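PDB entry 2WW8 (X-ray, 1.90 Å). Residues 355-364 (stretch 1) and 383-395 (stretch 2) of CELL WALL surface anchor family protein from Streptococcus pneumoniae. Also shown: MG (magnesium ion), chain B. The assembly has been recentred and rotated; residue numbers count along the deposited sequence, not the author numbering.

Stretch 1, residues 355-364: GATFTQKALM
Stretch 2 (383-395) FHITDGVPTMSYP

A single carbonyl oxygen, Thr357 O, receives two amide hydrogen bonds and one CA-H...O contact from the other stretch: Thr391 N at 3.0 Å in a nearly straight hydrogen bond (170°), Met392 N at 3.5 Å in a weak one (130°), and the CA-H of Pro390. Proline lacks an amide hydrogen, and Pro390 CA lies 3.4 Å from Thr357 O, with an angle at H of 132°.

Stretch 1 is extended or irregular through Phe358 (phi/psi -129/89 at Thr357, -101/75 at Phe358), then helical from Thr359 onward, with Phe358 at the N-cap position. Stretch 2 leaves a strand at Thr386, turns through Asp387 and Gly388, and runs from Val389 to Tyr394 in a mostly extended course, broken at Thr391 (-134/10). The register sets Thr357 CA 5.1 Å from Pro390 CA, Phe358 CA 4.8 Å from Met392 CA, and Gln360 CA 6.0 Å from Ser393 CA, so both chains advance in the same direction here.

The aromatic cluster follows. Phe358 (chi1 t, chi2 -4°) turns its edge toward the face of Tyr394 (chi1 m, chi2 -69°), with centroids 4.7 Å apart, planes at 58°, and Phe358 CZ 3.5 Å from Tyr394 CE2. Met392 (m, t, p) lays its CB over one face of Phe358, 4.2 Å from the ring centroid, a CH-pi contact 28° off the ring normal; its SD reaches the methyl of Ala356, CB, at 4.0 Å. Met364 (m, t, p) brings its SD obliquely to Tyr394, 3.5 Å from CE2.

Gln360, extended in t, t, spans from the helix to the neighbouring backbone: its OE1 accepts from Tyr394 N at 2.8 Å and 165°. The side-chain amide oxygen thus accepts as a backbone carbonyl would. Water 4 adds a second bridge, accepting from Gln360 N at 2.8 Å and donating to Met392 O at 2.6 Å.

Threonines suit the polar end because each combines a hydroxyl with a methyl. Thr357 (m) places CG2 3.6 Å from Gly388 O, while its OG1 and Thr391 OG1 (chi1 p) each lie 2.7 Å from water 1. Thr359 (m) sets CG2 3.8 Å from CE1 at the edge of His384 (t); its OG1 lies 2.6 Å from water 3, which donates to Gly388 O at 2.9 Å. Magnesium is bound by Asp387 OD1 at 2.2 Å, by waters 2, 5 and 6, and by two atoms elsewhere in the structure; water 2 is itself 2.7 Å from Thr357 OG1. A CB on Gly388 would crowd the ion.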

# COMPACT_ATOMS: atom_id res chain seq x y z
N GLY A 355 28.31 -16.48 33.42
CA GLY A 355 28.71 -15.83 32.16
C GLY A 355 30.17 -15.93 31.74
O GLY A 355 30.71 -14.95 31.22
N ALA A 356 30.83 -17.05 32.02
CA ALA A 356 32.18 -17.31 31.53
C ALA A 356 32.07 -17.94 30.10
O ALA A 356 31.01 -17.89 29.49
CB ALA A 356 32.91 -18.29 32.46
N THR A 357 33.12 -18.59 29.60
CA THR A 357 33.26 -18.97 28.20
C THR A 357 33.60 -20.46 28.08
O THR A 357 34.79 -20.84 28.07
CB THR A 357 34.27 -18.07 27.49
OG1 THR A 357 33.92 -16.72 27.81
CG2 THR A 357 34.25 -18.25 25.91
N PHE A 358 32.56 -21.30 28.00
CA PHE A 358 32.77 -22.76 27.89
C PHE A 358 32.58 -23.21 26.43
O PHE A 358 31.55 -23.75 26.04
CB PHE A 358 31.80 -23.51 28.79
CG PHE A 358 32.11 -24.98 29.00
CD1 PHE A 358 33.17 -25.63 28.33
CD2 PHE A 358 31.40 -25.67 29.97
CE1 PHE A 358 33.43 -26.99 28.59
CE2 PHE A 358 31.66 -27.03 30.24
CZ PHE A 358 32.66 -27.71 29.55
N THR A 359 33.59 -22.90 25.62
CA THR A 359 33.52 -23.00 24.16
C THR A 359 33.30 -24.47 23.77
O THR A 359 32.46 -24.75 22.92
CB THR A 359 34.87 -22.55 23.54
OG1 THR A 359 35.14 -21.24 24.03
CG2 THR A 359 34.78 -22.46 21.97
N GLN A 360 33.98 -25.40 24.44
CA GLN A 360 33.86 -26.81 24.07
C GLN A 360 32.45 -27.35 24.10
O GLN A 360 31.98 -28.11 23.24
CB GLN A 360 34.72 -27.63 25.03
CG GLN A 360 34.79 -29.07 24.63
CD GLN A 360 35.67 -29.89 25.59
OE1 GLN A 360 36.20 -29.41 26.63
NE2 GLN A 360 35.81 -31.19 25.23
N LYS A 361 31.73 -26.92 25.12
CA LYS A 361 30.36 -27.37 25.33
C LYS A 361 29.44 -26.86 24.21
O LYS A 361 28.51 -27.56 23.75
CB LYS A 361 29.88 -26.91 26.73
CG LYS A 361 28.48 -27.45 27.16
CD LYS A 361 28.16 -27.12 28.65
CE LYS A 361 26.98 -28.03 29.13
NZ LYS A 361 26.64 -27.79 30.56
N ALA A 362 29.72 -25.66 23.75
CA ALA A 362 28.96 -25.09 22.66
C ALA A 362 29.25 -25.83 21.36
O ALA A 362 28.32 -26.09 20.62
CB ALA A 362 29.37 -23.61 22.48
N LEU A 363 30.52 -26.08 21.05
CA LEU A 363 30.91 -26.84 19.86
C LEU A 363 30.27 -28.24 19.94
O LEU A 363 29.76 -28.76 18.95
CB LEU A 363 32.44 -26.93 19.80
CG LEU A 363 33.17 -25.64 19.41
CD1 LEU A 363 34.69 -25.79 19.69
CD2 LEU A 363 32.89 -25.18 17.95
N MET A 364 30.29 -28.86 21.13
CA MET A 364 29.58 -30.12 21.32
C MET A 364 28.10 -30.13 20.99
O MET A 364 27.63 -31.08 20.35
CB MET A 364 29.79 -30.76 22.71
CG MET A 364 31.21 -31.14 22.95
SD MET A 364 31.59 -31.38 24.71
CE MET A 364 30.29 -32.59 25.21
N PHE A 383 28.11 -21.25 12.04
CA PHE A 383 28.58 -19.87 12.25
C PHE A 383 28.76 -19.64 13.78
O PHE A 383 27.82 -19.73 14.55
CB PHE A 383 27.55 -18.86 11.68
CG PHE A 383 27.50 -18.80 10.19
CD1 PHE A 383 28.36 -17.95 9.50
CD2 PHE A 383 26.57 -19.57 9.48
CE1 PHE A 383 28.29 -17.89 8.09
CE2 PHE A 383 26.50 -19.50 8.10
CZ PHE A 383 27.35 -18.66 7.40
N HIS A 384 29.97 -19.36 14.21
CA HIS A 384 30.23 -19.19 15.62
C HIS A 384 30.67 -17.73 15.84
O HIS A 384 31.69 -17.25 15.28
CB HIS A 384 31.40 -20.07 15.94
CG HIS A 384 31.77 -20.06 17.40
ND1 HIS A 384 32.85 -20.77 17.88
CD2 HIS A 384 31.16 -19.52 18.48
CE1 HIS A 384 32.93 -20.59 19.19
NE2 HIS A 384 31.93 -19.83 19.58
N ILE A 385 29.91 -17.04 16.67
CA ILE A 385 30.21 -15.66 16.99
C ILE A 385 30.70 -15.68 18.45
O ILE A 385 29.98 -16.11 19.37
CB ILE A 385 28.97 -14.76 16.86
CG1 ILE A 385 28.53 -14.69 15.40
CG2 ILE A 385 29.20 -13.33 17.46
CD1 ILE A 385 27.00 -14.46 15.28
N THR A 386 31.91 -15.18 18.66
CA THR A 386 32.38 -15.17 20.05
C THR A 386 33.22 -13.91 20.35
O THR A 386 33.80 -13.33 19.40
CB THR A 386 33.18 -16.47 20.32
OG1 THR A 386 33.85 -16.39 21.58
CG2 THR A 386 34.16 -16.78 19.23
N ASP A 387 33.33 -13.54 21.64
CA ASP A 387 34.24 -12.42 21.97
C ASP A 387 35.33 -12.88 22.94
O ASP A 387 35.92 -12.07 23.64
CB ASP A 387 33.50 -11.20 22.48
CG ASP A 387 33.12 -11.35 23.94
OD1 ASP A 387 33.08 -12.48 24.47
OD2 ASP A 387 32.74 -10.34 24.56
N GLY A 388 35.61 -14.17 23.02
CA GLY A 388 36.70 -14.58 23.91
C GLY A 388 37.14 -16.02 23.84
O GLY A 388 36.41 -16.92 23.42
N VAL A 389 38.40 -16.22 24.19
CA VAL A 389 38.98 -17.54 24.31
C VAL A 389 38.36 -18.33 25.47
O VAL A 389 37.84 -17.72 26.40
CB VAL A 389 40.51 -17.44 24.42
CG1 VAL A 389 41.12 -16.69 23.19
CG2 VAL A 389 40.96 -16.77 25.72
N PRO A 390 38.45 -19.67 25.41
CA PRO A 390 37.78 -20.49 26.43
C PRO A 390 38.42 -20.30 27.81
O PRO A 390 39.62 -20.09 27.94
CB PRO A 390 37.99 -21.95 25.95
CG PRO A 390 39.15 -21.94 24.93
CD PRO A 390 39.10 -20.49 24.34
N THR A 391 37.61 -20.40 28.86
CA THR A 391 38.07 -20.25 30.20
C THR A 391 37.47 -21.40 31.05
O THR A 391 37.59 -21.38 32.28
CB THR A 391 37.68 -18.87 30.82
OG1 THR A 391 36.27 -18.69 30.71
CG2 THR A 391 38.43 -17.66 30.17
N MET A 392 36.87 -22.38 30.37
CA MET A 392 36.40 -23.62 30.90
C MET A 392 36.58 -24.73 29.86
O MET A 392 36.54 -24.45 28.65
CB MET A 392 34.88 -23.48 31.17
CG MET A 392 34.69 -22.52 32.34
SD MET A 392 32.93 -22.25 32.78
CE MET A 392 32.52 -23.78 33.60
N SER A 393 36.70 -25.97 30.29
CA SER A 393 36.80 -27.08 29.32
C SER A 393 36.43 -28.35 30.09
O SER A 393 36.44 -28.36 31.34
CB SER A 393 38.26 -27.16 28.78
OG SER A 393 39.19 -27.23 29.85
N TYR A 394 36.12 -29.44 29.39
CA TYR A 394 35.95 -30.76 30.03
C TYR A 394 37.32 -31.41 30.21
O TYR A 394 38.18 -31.23 29.38
CB TYR A 394 35.05 -31.69 29.22
CG TYR A 394 33.57 -31.30 29.29
CD1 TYR A 394 32.83 -31.43 30.45
CD2 TYR A 394 32.91 -30.92 28.14
CE1 TYR A 394 31.47 -31.13 30.50
CE2 TYR A 394 31.56 -30.66 28.13
CZ TYR A 394 30.85 -30.75 29.31
OH TYR A 394 29.53 -30.40 29.27
N PRO A 395 37.52 -32.15 31.30
CA PRO A 395 38.81 -32.79 31.59
C PRO A 395 39.01 -34.00 30.64
O PRO A 395 38.06 -34.73 30.34
CB PRO A 395 38.68 -33.25 33.06
CG PRO A 395 37.20 -33.51 33.25
CD PRO A 395 36.53 -32.43 32.36
MG MG B . 33.41 -13.17 26.52
O HOH W 1 35.29 -16.22 30.06
O HOH W 2 33.76 -15.07 25.73
O HOH W 3 34.67 -19.07 22.63
O HOH W 4 36.15 -24.92 26.12
O HOH W 5 35.31 -12.33 26.31
O HOH W 6 33.93 -13.50 28.46